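Local coordinates for protein putative endo-1,4-beta-xylanase (Bacteroides thetaiotaomicron VPI-5482, PDB 5MSX) that probably hydrolyses O-glycosidic bonds of plant pectin as a calcium-binding family 43 glycoside hydrolase of the arabinofuranosidase type, at residues C[45-50]-C[67-72]; C[51-56]-C[284-289]; C[224-229]-C[243-248]; C[274-279]-C[304-309]. All blocks are in the same frame, centred on the assembly; numbering follows the deposited sequence.

Interactions 1 to 3 and segment 274-279 lie in the family 43 catalytic region, whose members fold as a five-bladed beta-propeller; segment 304-309 packs against it. Interactions 1 and 3 pair strands, interaction 4 packs a loop on a strand, and interaction 2 joins two loops that continue strands. Interaction 1 comes first and shares strand 45-52 with interaction 2, their centres about 17 Å apart. Interaction 3 is nested inside the long loop closed by interaction 2. Interaction 4 crosses interaction 2 along the chain, meeting it where strands 272-278 and 287-293 are neighbours. Interactions 3 and 4, centres about 14 Å apart, touch through Ile246 and Val304. Interaction 2 thus joins the loop after strand 45-52 to the loop before strand 287-293.

Interaction 1: residues C[45-50]-C[67-72]; sequences VFYCYA and VWKSKD
Four backbone hydrogen bonds tie 45-50 to 67-72: Phe46 N to Ser70 O at 2.8 Å and Ser70 N to Phe46 O at 3.1 Å, then the reciprocal pair between Cys48 and Trp68. These reciprocal bonds and the 159° between strand directions identify an antiparallel pairing, with Tyr47 and Lys69 a non-hydrogen-bonded pair. At the end of strand 67-70, Ser70 OG accepts a long bond (3.3 Å) from Asp72 N, an ST turn, and is also bonded to His75 O. Strand 45-52 lies between 37-42 and 67-70 in an antiparallel sheet of the family 43 region, Tyr47 and Tyr49 also bonding to 37-42 through their backbones.

On the face of Tyr47, Tyr49, Val67 and Lys69, Val67 CG2 sits over one face of the Tyr49 ring, 3.6 Å from its centroid and 18° off the normal, a CH-pi contact. Val67 reaches it because CG2 is anti to the backbone N. The same methyl meets the Tyr47 ring at its edge, in plane, 3.8 Å from CD2. Alongside that ring runs Lys69, its CG 3.7 Å from Tyr47 CD2. Both polar ends finish on Glu123, Lys69 by a salt bridge and Tyr47 OH by a hydrogen bond. An alanine in place of Tyr47 would probably leave the Lys69 methylenes without their flanking ring and Glu123 without one of its donors. On the other face, Cys48 CB and Trp68 CB approach to 4.3 Å.

Chemically, the contact combines two reciprocal pairs of backbone bonds with aromatic-aliphatic packing, its lysine amine probably neutralised by a carboxylate shared with a phenol.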
# COMPACT_ATOMS: atom_id res chain seq x y z
N VAL C 45 2.42 12.40 -20.23
CA VAL C 45 3.60 12.07 -21.06
C VAL C 45 3.57 10.57 -21.43
O VAL C 45 3.24 9.75 -20.59
CB VAL C 45 4.90 12.39 -20.28
CG1 VAL C 45 6.13 12.05 -21.10
CG2 VAL C 45 4.92 13.86 -19.85
N PHE C 46 3.97 10.21 -22.65
CA PHE C 46 4.07 8.78 -23.02
C PHE C 46 5.41 8.21 -22.63
O PHE C 46 6.42 8.89 -22.72
CB PHE C 46 3.80 8.54 -24.50
CG PHE C 46 2.47 9.11 -24.98
CD1 PHE C 46 1.30 8.38 -24.83
CD2 PHE C 46 2.41 10.36 -25.58
CE1 PHE C 46 0.08 8.90 -25.25
CE2 PHE C 46 1.20 10.88 -26.03
CZ PHE C 46 0.02 10.15 -25.87
N TYR C 47 5.40 6.98 -22.11
CA TYR C 47 6.58 6.25 -21.72
C TYR C 47 6.60 4.92 -22.48
O TYR C 47 5.53 4.31 -22.68
CB TYR C 47 6.52 5.94 -20.23
CG TYR C 47 6.68 7.14 -19.35
CD1 TYR C 47 5.64 8.05 -19.17
CD2 TYR C 47 7.90 7.38 -18.69
CE1 TYR C 47 5.80 9.16 -18.36
CE2 TYR C 47 8.05 8.47 -17.86
CZ TYR C 47 7.01 9.36 -17.72
OH TYR C 47 7.21 10.44 -16.91
N CYS C 48 7.80 4.50 -22.90
CA CYS C 48 8.04 3.21 -23.52
C CYS C 48 9.18 2.49 -22.80
O CYS C 48 10.35 2.87 -22.91
CB CYS C 48 8.33 3.36 -25.01
SG CYS C 48 8.65 1.78 -25.89
N TYR C 49 8.81 1.45 -22.05
CA TYR C 49 9.73 0.53 -21.44
C TYR C 49 9.80 -0.72 -22.33
O TYR C 49 8.79 -1.36 -22.61
CB TYR C 49 9.18 0.11 -20.08
CG TYR C 49 8.97 1.23 -19.07
CD1 TYR C 49 10.03 1.67 -18.25
CD2 TYR C 49 7.72 1.81 -18.87
CE1 TYR C 49 9.84 2.67 -17.30
CE2 TYR C 49 7.53 2.81 -17.93
CZ TYR C 49 8.58 3.22 -17.13
OH TYR C 49 8.39 4.21 -16.19
N ALA C 50 11.00 -1.12 -22.71
CA ALA C 50 11.15 -2.20 -23.68
C ALA C 50 12.45 -2.96 -23.45
O ALA C 50 13.31 -2.50 -22.68
CB ALA C 50 11.08 -1.65 -25.10
N VAL C 67 14.15 3.94 -20.53
CA VAL C 67 12.77 4.31 -20.79
C VAL C 67 12.76 5.48 -21.74
O VAL C 67 13.35 6.50 -21.46
CB VAL C 67 11.97 4.64 -19.50
CG1 VAL C 67 12.52 5.86 -18.75
CG2 VAL C 67 10.50 4.85 -19.84
N TRP C 68 12.07 5.33 -22.87
CA TRP C 68 11.91 6.42 -23.81
C TRP C 68 10.63 7.17 -23.48
O TRP C 68 9.63 6.55 -23.08
CB TRP C 68 11.82 5.87 -25.22
CG TRP C 68 13.03 5.20 -25.74
CD1 TRP C 68 13.47 3.94 -25.46
CD2 TRP C 68 13.96 5.75 -26.68
NE1 TRP C 68 14.63 3.69 -26.14
CE2 TRP C 68 14.94 4.78 -26.91
CE3 TRP C 68 14.07 6.98 -27.32
CZ2 TRP C 68 16.01 4.98 -27.79
CZ3 TRP C 68 15.12 7.18 -28.19
CH2 TRP C 68 16.07 6.19 -28.41
N LYS C 69 10.67 8.49 -23.63
CA LYS C 69 9.56 9.36 -23.33
C LYS C 69 9.30 10.30 -24.48
O LYS C 69 10.22 10.65 -25.24
CB LYS C 69 9.86 10.24 -22.10
CG LYS C 69 10.06 9.50 -20.79
CD LYS C 69 10.72 10.39 -19.72
CE LYS C 69 9.98 11.70 -19.49
NZ LYS C 69 10.26 12.30 -18.16
N SER C 70 8.05 10.74 -24.56
CA SER C 70 7.57 11.60 -25.59
C SER C 70 6.34 12.37 -25.13
O SER C 70 5.42 11.80 -24.51
CB SER C 70 7.14 10.75 -26.79
OG SER C 70 6.69 11.57 -27.84
N LYS C 71 6.28 13.65 -25.49
CA LYS C 71 5.11 14.47 -25.20
C LYS C 71 4.01 14.28 -26.23
O LYS C 71 2.83 14.50 -25.94
CB LYS C 71 5.50 15.93 -25.11
CG LYS C 71 6.50 16.19 -23.99
CD LYS C 71 6.75 17.68 -23.77
CE LYS C 71 7.65 17.92 -22.57
NZ LYS C 71 9.09 17.75 -22.95
N ASP C 72 4.39 13.88 -27.44
CA ASP C 72 3.45 13.86 -28.57
C ASP C 72 3.32 12.49 -29.28
O ASP C 72 2.51 12.37 -30.19
CB ASP C 72 3.85 14.93 -29.60
CG ASP C 72 5.27 14.74 -30.17
OD1 ASP C 72 6.01 13.81 -29.79
OD2 ASP C 72 5.68 15.55 -31.02

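Interaction 2: residues C[51-56]-C[284-289]; sequences TTDGYG and TNRQTY. With EDO (1,2-ethanediol), chain B; EDO (1,2-ethanediol), chain U.
Asp53 lays its carboxylate against the guanidinium of Arg286, edge to edge, with the two planes only 15° apart. The firmer half of this bidentate salt bridge is Arg286 NH2 to Asp53 OD1, 2.8 Å and 177° at the hydrogen: it uses the syn lone pair of OD1, and the oxygen lies in the guanidinium plane. The other half, Arg286 NE to Asp53 OD2, is modelled at 2.8 Å, and the backbone N of Arg286 also points to OD2, but that oxygen crowds the carbonyl carbon of Thr284, leaving its exact place less sure. A bend in the arginine chain at chi3, -66°, turns NE and NH2 back onto the carboxylate. A leucine in place of Arg286 would probably leave the Asp53 charge without its mate and the carboxylate freer to turn.

Next along the loop, Gly54 N donates to Thr284 O at 2.9 Å, nearly along the C=O axis. Gly54 CA comes within 3.6 Å of Asn285 OD1. One water links the far end of the loop: it accepts from Gly56 N, donates to Asn285 OD1 at 2.7 Å and is also hydrogen-bonded to Thr284 OG1. Two ethanediol molecules, probably from the crystallisation liquor, bind Asn285 ND2 and Arg286 NH2.

Thr51, before the loop, is hydrogen-bonded to Asp36, the predicted proton acceptor, so the salt bridge lies two residues from a partner of Asp36, near the probable active site. The contact joins the end of strand 45-52 to the loop leading into strand 287-293, while Arg286 also packs on Leu277 of strand 272-278.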
# COMPACT_ATOMS: atom_id res chain seq x y z
N THR C 51 12.55 -4.13 -24.08
CA THR C 51 13.83 -4.79 -24.27
C THR C 51 14.64 -3.99 -25.31
O THR C 51 14.13 -3.70 -26.41
CB THR C 51 13.64 -6.21 -24.81
OG1 THR C 51 12.74 -6.94 -23.98
CG2 THR C 51 14.99 -6.96 -24.98
N THR C 52 15.89 -3.65 -24.99
CA THR C 52 16.76 -3.04 -25.96
C THR C 52 17.53 -4.16 -26.72
O THR C 52 18.17 -5.01 -26.12
CB THR C 52 17.69 -2.00 -25.30
OG1 THR C 52 16.89 -0.94 -24.72
CG2 THR C 52 18.66 -1.43 -26.36
N ASP C 53 17.40 -4.15 -28.05
CA ASP C 53 17.91 -5.18 -28.98
C ASP C 53 19.20 -4.59 -29.61
O ASP C 53 19.65 -3.53 -29.21
CB ASP C 53 16.83 -5.44 -30.08
CG ASP C 53 16.08 -6.78 -29.95
OD1 ASP C 53 16.02 -7.41 -28.85
OD2 ASP C 53 15.51 -7.20 -31.01
N GLY C 54 19.75 -5.23 -30.64
CA GLY C 54 20.84 -4.65 -31.43
C GLY C 54 22.22 -4.79 -30.77
O GLY C 54 23.15 -4.10 -31.19
N TYR C 55 22.36 -5.68 -29.78
CA TYR C 55 23.65 -5.92 -29.11
C TYR C 55 24.51 -7.07 -29.69
O TYR C 55 25.60 -7.35 -29.18
CB TYR C 55 23.47 -5.98 -27.57
CG TYR C 55 23.60 -4.58 -26.98
CD1 TYR C 55 22.67 -3.59 -27.29
CD2 TYR C 55 24.70 -4.22 -26.17
CE1 TYR C 55 22.80 -2.30 -26.80
CE2 TYR C 55 24.84 -2.93 -25.66
CZ TYR C 55 23.88 -1.97 -25.98
OH TYR C 55 23.97 -0.70 -25.50
N GLY C 56 24.06 -7.71 -30.76
CA GLY C 56 24.94 -8.55 -31.56
C GLY C 56 25.23 -9.96 -31.07
O GLY C 56 25.96 -10.67 -31.74
N THR C 284 17.75 -10.81 -32.44
CA THR C 284 17.41 -9.67 -31.59
C THR C 284 17.78 -8.38 -32.29
O THR C 284 18.52 -7.57 -31.75
CB THR C 284 18.15 -9.77 -30.23
OG1 THR C 284 19.52 -10.06 -30.47
CG2 THR C 284 17.59 -10.87 -29.36
N ASN C 285 17.29 -8.19 -33.50
CA ASN C 285 17.43 -6.96 -34.24
C ASN C 285 16.01 -6.59 -34.72
O ASN C 285 15.74 -6.49 -35.89
CB ASN C 285 18.38 -7.13 -35.43
CG ASN C 285 19.76 -7.59 -34.99
OD1 ASN C 285 20.42 -6.91 -34.25
ND2 ASN C 285 20.15 -8.76 -35.41
N ARG C 286 15.13 -6.40 -33.75
CA ARG C 286 13.73 -6.12 -34.00
C ARG C 286 13.47 -4.64 -33.78
O ARG C 286 14.20 -3.96 -33.07
CB ARG C 286 12.87 -6.97 -33.06
CG ARG C 286 13.11 -8.46 -33.23
CD ARG C 286 12.67 -9.29 -32.04
NE ARG C 286 13.45 -9.02 -30.83
CZ ARG C 286 13.26 -9.67 -29.68
NH1 ARG C 286 12.33 -10.61 -29.59
NH2 ARG C 286 13.99 -9.39 -28.62
N GLN C 287 12.42 -4.13 -34.40
CA GLN C 287 11.89 -2.80 -34.07
C GLN C 287 10.42 -2.94 -33.74
O GLN C 287 9.84 -4.01 -33.94
CB GLN C 287 12.13 -1.82 -35.21
CG GLN C 287 13.58 -1.42 -35.32
CD GLN C 287 13.78 -0.27 -36.29
OE1 GLN C 287 13.66 -0.44 -37.49
NE2 GLN C 287 14.08 0.92 -35.77
N THR C 288 9.86 -1.85 -33.19
CA THR C 288 8.48 -1.82 -32.66
C THR C 288 7.66 -0.84 -33.46
O THR C 288 8.16 0.22 -33.86
CB THR C 288 8.43 -1.52 -31.14
OG1 THR C 288 8.95 -2.64 -30.42
CG2 THR C 288 6.98 -1.27 -30.63
N TYR C 289 6.43 -1.25 -33.78
CA TYR C 289 5.49 -0.47 -34.58
C TYR C 289 4.17 -0.36 -33.83
O TYR C 289 3.86 -1.19 -32.97
CB TYR C 289 5.24 -1.19 -35.92
CG TYR C 289 6.53 -1.32 -36.72
CD1 TYR C 289 7.41 -2.35 -36.46
CD2 TYR C 289 6.90 -0.37 -37.65
CE1 TYR C 289 8.60 -2.47 -37.14
CE2 TYR C 289 8.10 -0.48 -38.36
CZ TYR C 289 8.95 -1.54 -38.09
OH TYR C 289 10.16 -1.71 -38.78
C1 EDO B . 22.68 -10.99 -35.07
O1 EDO B . 23.07 -9.61 -34.96
C2 EDO B . 22.74 -11.66 -33.70
O2 EDO B . 22.54 -10.73 -32.63
C1 EDO U . 13.27 -12.75 -25.60
O1 EDO U . 11.90 -13.02 -25.96
C2 EDO U . 13.49 -11.27 -25.41
O2 EDO U . 12.65 -10.57 -26.31
O HOH W 1 21.32 -8.18 -32.07

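Interaction 3: residues C[224-229]-C[243-248]; sequences QYAYVM and QDIIST. With EDO (1,2-ethanediol), chain D.
Tyr225 O receives two backbone donors from 243-248, Ile246 N at 2.9 Å and, more weakly, Ser247 N at 3.4 Å. Two consecutive residues opposite one are a classic beta bulge, here in 245-247, the outermost strand, next to 224-230, of a four-stranded antiparallel sheet, consistent with one blade of a family 43 beta-propeller. In return Tyr225 N donates to Ser247 O at 3.1 Å, with a weak second bond to Ser247 OG. That hydroxyl, also hydrogen-bonded to Pro258 O, stands at the edge of the Tyr225 ring, in its plane.

At the end of the pairing the side chains of Gln224 and Thr248 run side by side, and Gln224 NE2 gives a bond to Thr248 OG1 of 2.8 Å and 162°, with the oxygen 12° out of the amide plane. Thr248 OG1 is anti to the backbone N (chi1 -169°), on the side of the glutamine. Elsewhere the side chains of Ile246 and Tyr227 cross at about a right angle, CG2 of Ile246 3.6 Å from CD1 of Tyr227.

A second shell fixes these groups. Tyr227 OH is bonded to Ile301 N and, through a water, to Gln243 O; another water bridges Tyr227 O and Asp244 OD2, and OD1 of the same carboxylate makes a salt bridge to Arg195. Tyr225 OH reaches Gly201 O and Gly261 N, with its ring close to His260, a calcium-binding residue in structures of this protein.

Such chemistry implies an edge strand held by a few backbone bonds round a bulge, supplemented by a side-chain amide bond and bridging waters, with tyrosine hydroxyls tying it to neighbouring loops.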
# COMPACT_ATOMS: atom_id res chain seq x y z
N GLN C 224 2.33 -14.68 -33.77
CA GLN C 224 0.97 -14.17 -33.86
C GLN C 224 0.46 -13.84 -32.45
O GLN C 224 0.95 -14.38 -31.44
CB GLN C 224 0.04 -15.20 -34.47
CG GLN C 224 0.45 -15.70 -35.85
CD GLN C 224 -0.44 -16.85 -36.33
OE1 GLN C 224 -0.48 -17.88 -35.72
NE2 GLN C 224 -1.15 -16.64 -37.40
N TYR C 225 -0.51 -12.93 -32.40
CA TYR C 225 -1.31 -12.75 -31.18
C TYR C 225 -2.68 -13.34 -31.43
O TYR C 225 -3.31 -13.12 -32.48
CB TYR C 225 -1.41 -11.27 -30.75
CG TYR C 225 -0.43 -10.82 -29.71
CD1 TYR C 225 -0.60 -11.16 -28.38
CD2 TYR C 225 0.69 -10.03 -30.04
CE1 TYR C 225 0.29 -10.74 -27.39
CE2 TYR C 225 1.60 -9.61 -29.07
CZ TYR C 225 1.38 -9.96 -27.73
OH TYR C 225 2.25 -9.56 -26.73
N ALA C 226 -3.13 -14.09 -30.43
CA ALA C 226 -4.50 -14.58 -30.33
C ALA C 226 -5.09 -14.05 -29.03
O ALA C 226 -4.38 -13.41 -28.23
CB ALA C 226 -4.51 -16.09 -30.36
N TYR C 227 -6.39 -14.27 -28.82
CA TYR C 227 -7.03 -13.78 -27.59
C TYR C 227 -8.28 -14.56 -27.23
O TYR C 227 -8.82 -15.31 -28.03
CB TYR C 227 -7.34 -12.27 -27.65
CG TYR C 227 -8.63 -11.94 -28.32
CD1 TYR C 227 -8.78 -12.12 -29.69
CD2 TYR C 227 -9.72 -11.46 -27.60
CE1 TYR C 227 -9.96 -11.81 -30.34
CE2 TYR C 227 -10.92 -11.17 -28.24
CZ TYR C 227 -11.02 -11.33 -29.62
OH TYR C 227 -12.20 -11.02 -30.28
N VAL C 228 -8.65 -14.40 -25.96
CA VAL C 228 -9.90 -14.84 -25.36
C VAL C 228 -10.48 -13.70 -24.50
O VAL C 228 -9.78 -12.71 -24.17
CB VAL C 228 -9.71 -16.12 -24.49
CG1 VAL C 228 -9.29 -17.28 -25.36
CG2 VAL C 228 -8.70 -15.94 -23.35
N MET C 229 -11.75 -13.83 -24.15
CA MET C 229 -12.51 -12.78 -23.44
C MET C 229 -13.28 -13.36 -22.28
O MET C 229 -13.73 -14.50 -22.37
CB MET C 229 -13.57 -12.18 -24.33
CG MET C 229 -13.07 -11.26 -25.38
SD MET C 229 -14.43 -10.90 -26.52
CE MET C 229 -14.81 -12.46 -27.25
N GLN C 243 -13.01 -15.50 -34.73
CA GLN C 243 -11.95 -14.68 -35.30
C GLN C 243 -11.00 -14.25 -34.16
O GLN C 243 -10.98 -13.09 -33.72
CB GLN C 243 -12.63 -13.49 -35.99
CG GLN C 243 -11.76 -12.57 -36.80
CD GLN C 243 -12.59 -11.50 -37.52
OE1 GLN C 243 -13.33 -10.75 -36.88
NE2 GLN C 243 -12.47 -11.42 -38.83
N ASP C 244 -10.25 -15.23 -33.65
CA ASP C 244 -9.38 -15.05 -32.47
C ASP C 244 -7.90 -14.65 -32.76
O ASP C 244 -7.17 -14.32 -31.84
CB ASP C 244 -9.44 -16.30 -31.55
CG ASP C 244 -8.73 -17.54 -32.14
OD1 ASP C 244 -8.70 -17.68 -33.39
OD2 ASP C 244 -8.18 -18.36 -31.36
N ILE C 245 -7.48 -14.66 -34.03
CA ILE C 245 -6.13 -14.24 -34.39
C ILE C 245 -6.16 -12.75 -34.72
O ILE C 245 -6.76 -12.33 -35.69
CB ILE C 245 -5.56 -15.01 -35.59
CG1 ILE C 245 -5.44 -16.51 -35.27
CG2 ILE C 245 -4.20 -14.46 -35.97
CD1 ILE C 245 -4.25 -16.93 -34.45
N ILE C 246 -5.51 -11.95 -33.90
CA ILE C 246 -5.58 -10.52 -34.08
C ILE C 246 -4.35 -9.88 -34.72
O ILE C 246 -4.47 -8.79 -35.20
CB ILE C 246 -6.04 -9.78 -32.82
CG1 ILE C 246 -5.06 -9.96 -31.68
CG2 ILE C 246 -7.44 -10.25 -32.42
CD1 ILE C 246 -5.58 -9.38 -30.38
N SER C 247 -3.20 -10.55 -34.72
CA SER C 247 -2.03 -10.09 -35.47
C SER C 247 -1.33 -11.28 -36.05
O SER C 247 -1.23 -12.31 -35.40
CB SER C 247 -1.06 -9.26 -34.62
OG SER C 247 -0.34 -10.04 -33.70
N THR C 248 -0.89 -11.14 -37.30
CA THR C 248 -0.23 -12.21 -38.03
C THR C 248 0.54 -11.61 -39.21
O THR C 248 0.25 -10.49 -39.62
CB THR C 248 -1.25 -13.28 -38.52
OG1 THR C 248 -0.53 -14.41 -39.01
CG2 THR C 248 -2.17 -12.75 -39.66
C1 EDO D . -8.96 -17.53 -37.93
O1 EDO D . -10.18 -17.00 -38.42
C2 EDO D . -8.75 -17.00 -36.53
O2 EDO D . -8.76 -15.56 -36.51
O HOH W 2 -12.38 -11.10 -32.76
O HOH W 3 -7.85 -17.69 -28.87

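Interaction 4: residues C[274-279]-C[304-309]; sequences FAYLEF and VELTMD. With EDO (1,2-ethanediol), chain E.
Strand 274-278 and the irregular segment 304-309 run 52° apart, and their nearest CA atoms, Phe274 to Val304, are still 7.9 Å away, too far for sheet pairing, so side chains make the contact. Alternate strand residues Phe274, Tyr276 and Glu278 direct their CB atoms toward the loop and meet Val304, Leu306 and Met308.

Central among them is Leu306, whose CD2 lies over one face of the Tyr276 ring, 4.0 Å from the centroid and 28° off the normal, a CH-pi contact, and 3.6 Å from CE1. Tyr276 CG lies between the backbone N and the carbonyl carbon (chi1 58°), which carries the ring to Leu306. The same methyl also reaches the Phe274 ring, at its edge, 4.4 Å from CE2. Tyr276 OH stands 3.0 Å from Thr307 O, which lies near the plane of the ring. Strand 272-278 is the middle of three antiparallel strands, between 261-264 and 287-293, the kind of small sheet that forms a blade in family 43 beta-propellers; 304-309 drapes across one side of it.

Val304 CG2 approaches Phe274 CD2 to 4.0 Å. At the other end the extended Met308 chain meets Glu278 at about a right angle, its CE methyl 3.6 Å from OE1. That carboxylate is salt-bridged to Arg349 and bonded to the backbone N atoms of Phe256 and Gly280. Within the loop, Thr307 OG1 accepts from Asp309 N at 3.0 Å, an ST turn.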
# COMPACT_ATOMS: atom_id res chain seq x y z
N PHE C 274 -2.32 -0.83 -30.55
CA PHE C 274 -1.60 -2.11 -30.44
C PHE C 274 -0.15 -1.84 -30.88
O PHE C 274 0.08 -1.36 -31.99
CB PHE C 274 -2.28 -3.14 -31.36
CG PHE C 274 -1.56 -4.45 -31.45
CD1 PHE C 274 -1.49 -5.31 -30.33
CD2 PHE C 274 -0.97 -4.85 -32.64
CE1 PHE C 274 -0.85 -6.54 -30.42
CE2 PHE C 274 -0.32 -6.09 -32.74
CZ PHE C 274 -0.26 -6.93 -31.64
N ALA C 275 0.80 -2.11 -29.99
CA ALA C 275 2.22 -2.01 -30.31
C ALA C 275 2.74 -3.39 -30.43
O ALA C 275 2.35 -4.26 -29.64
CB ALA C 275 2.95 -1.30 -29.22
N TYR C 276 3.64 -3.62 -31.38
CA TYR C 276 4.18 -4.96 -31.60
C TYR C 276 5.62 -4.92 -32.12
O TYR C 276 6.03 -3.98 -32.79
CB TYR C 276 3.31 -5.74 -32.57
CG TYR C 276 3.16 -5.07 -33.92
CD1 TYR C 276 2.24 -4.03 -34.11
CD2 TYR C 276 3.93 -5.45 -35.02
CE1 TYR C 276 2.11 -3.41 -35.35
CE2 TYR C 276 3.80 -4.82 -36.25
CZ TYR C 276 2.89 -3.81 -36.41
OH TYR C 276 2.74 -3.18 -37.64
N LEU C 277 6.38 -5.95 -31.80
CA LEU C 277 7.68 -6.12 -32.43
C LEU C 277 7.47 -6.72 -33.81
O LEU C 277 6.41 -7.32 -34.08
CB LEU C 277 8.59 -7.00 -31.55
CG LEU C 277 8.27 -8.49 -31.47
CD1 LEU C 277 8.75 -9.27 -32.70
CD2 LEU C 277 8.89 -9.09 -30.19
N GLU C 278 8.50 -6.58 -34.66
CA GLU C 278 8.49 -7.10 -36.02
C GLU C 278 9.83 -7.81 -36.24
O GLU C 278 10.83 -7.44 -35.62
CB GLU C 278 8.23 -5.97 -37.03
CG GLU C 278 7.74 -6.43 -38.43
CD GLU C 278 8.86 -6.67 -39.45
OE1 GLU C 278 8.54 -7.18 -40.58
OE2 GLU C 278 10.07 -6.34 -39.16
N PHE C 279 9.80 -8.89 -37.02
CA PHE C 279 10.98 -9.77 -37.28
C PHE C 279 12.30 -9.01 -37.54
O PHE C 279 13.37 -9.41 -37.07
CB PHE C 279 10.67 -10.75 -38.43
CG PHE C 279 11.82 -11.67 -38.76
CD1 PHE C 279 12.12 -12.76 -37.95
CD2 PHE C 279 12.61 -11.44 -39.89
CE1 PHE C 279 13.17 -13.60 -38.25
CE2 PHE C 279 13.68 -12.28 -40.20
CZ PHE C 279 13.96 -13.36 -39.38
N VAL C 304 -5.99 -6.71 -36.39
CA VAL C 304 -5.31 -5.43 -36.58
C VAL C 304 -4.81 -5.29 -38.01
O VAL C 304 -4.24 -6.20 -38.54
CB VAL C 304 -4.11 -5.28 -35.61
CG1 VAL C 304 -3.38 -3.96 -35.88
CG2 VAL C 304 -4.60 -5.34 -34.17
N GLU C 305 -5.03 -4.12 -38.60
CA GLU C 305 -4.55 -3.80 -39.94
C GLU C 305 -3.13 -3.27 -39.76
O GLU C 305 -2.94 -2.15 -39.30
CB GLU C 305 -5.46 -2.76 -40.61
CG GLU C 305 -6.81 -3.32 -41.09
CD GLU C 305 -6.67 -4.20 -42.33
OE1 GLU C 305 -5.65 -4.09 -43.06
OE2 GLU C 305 -7.58 -5.00 -42.61
N LEU C 306 -2.13 -4.09 -40.07
CA LEU C 306 -0.76 -3.74 -39.78
C LEU C 306 -0.16 -2.87 -40.89
O LEU C 306 -0.34 -3.15 -42.07
CB LEU C 306 0.10 -5.00 -39.57
CG LEU C 306 -0.43 -5.97 -38.52
CD1 LEU C 306 0.28 -7.32 -38.66
CD2 LEU C 306 -0.28 -5.43 -37.11
N THR C 307 0.55 -1.82 -40.50
CA THR C 307 1.36 -1.02 -41.40
C THR C 307 2.64 -0.70 -40.65
O THR C 307 2.70 -0.78 -39.42
CB THR C 307 0.68 0.32 -41.79
OG1 THR C 307 0.81 1.26 -40.71
CG2 THR C 307 -0.84 0.16 -42.14
N MET C 308 3.65 -0.29 -41.40
CA MET C 308 4.80 0.35 -40.81
C MET C 308 4.77 1.89 -40.92
O MET C 308 5.82 2.52 -40.92
CB MET C 308 6.07 -0.20 -41.44
CG MET C 308 6.23 -1.71 -41.26
SD MET C 308 7.73 -2.18 -42.10
CE MET C 308 8.18 -3.73 -41.34
N ASP C 309 3.57 2.49 -40.99
CA ASP C 309 3.43 3.94 -41.15
C ASP C 309 3.29 4.67 -39.82
O ASP C 309 3.59 5.84 -39.78
CB ASP C 309 2.23 4.28 -42.02
CG ASP C 309 2.32 3.67 -43.39
OD1 ASP C 309 3.43 3.66 -43.95
OD2 ASP C 309 1.30 3.18 -43.93
C1 EDO E . -8.53 -2.76 -35.95
O1 EDO E . -7.96 -3.66 -34.97
C2 EDO E . -7.72 -2.45 -37.20
O2 EDO E . -6.40 -1.91 -36.90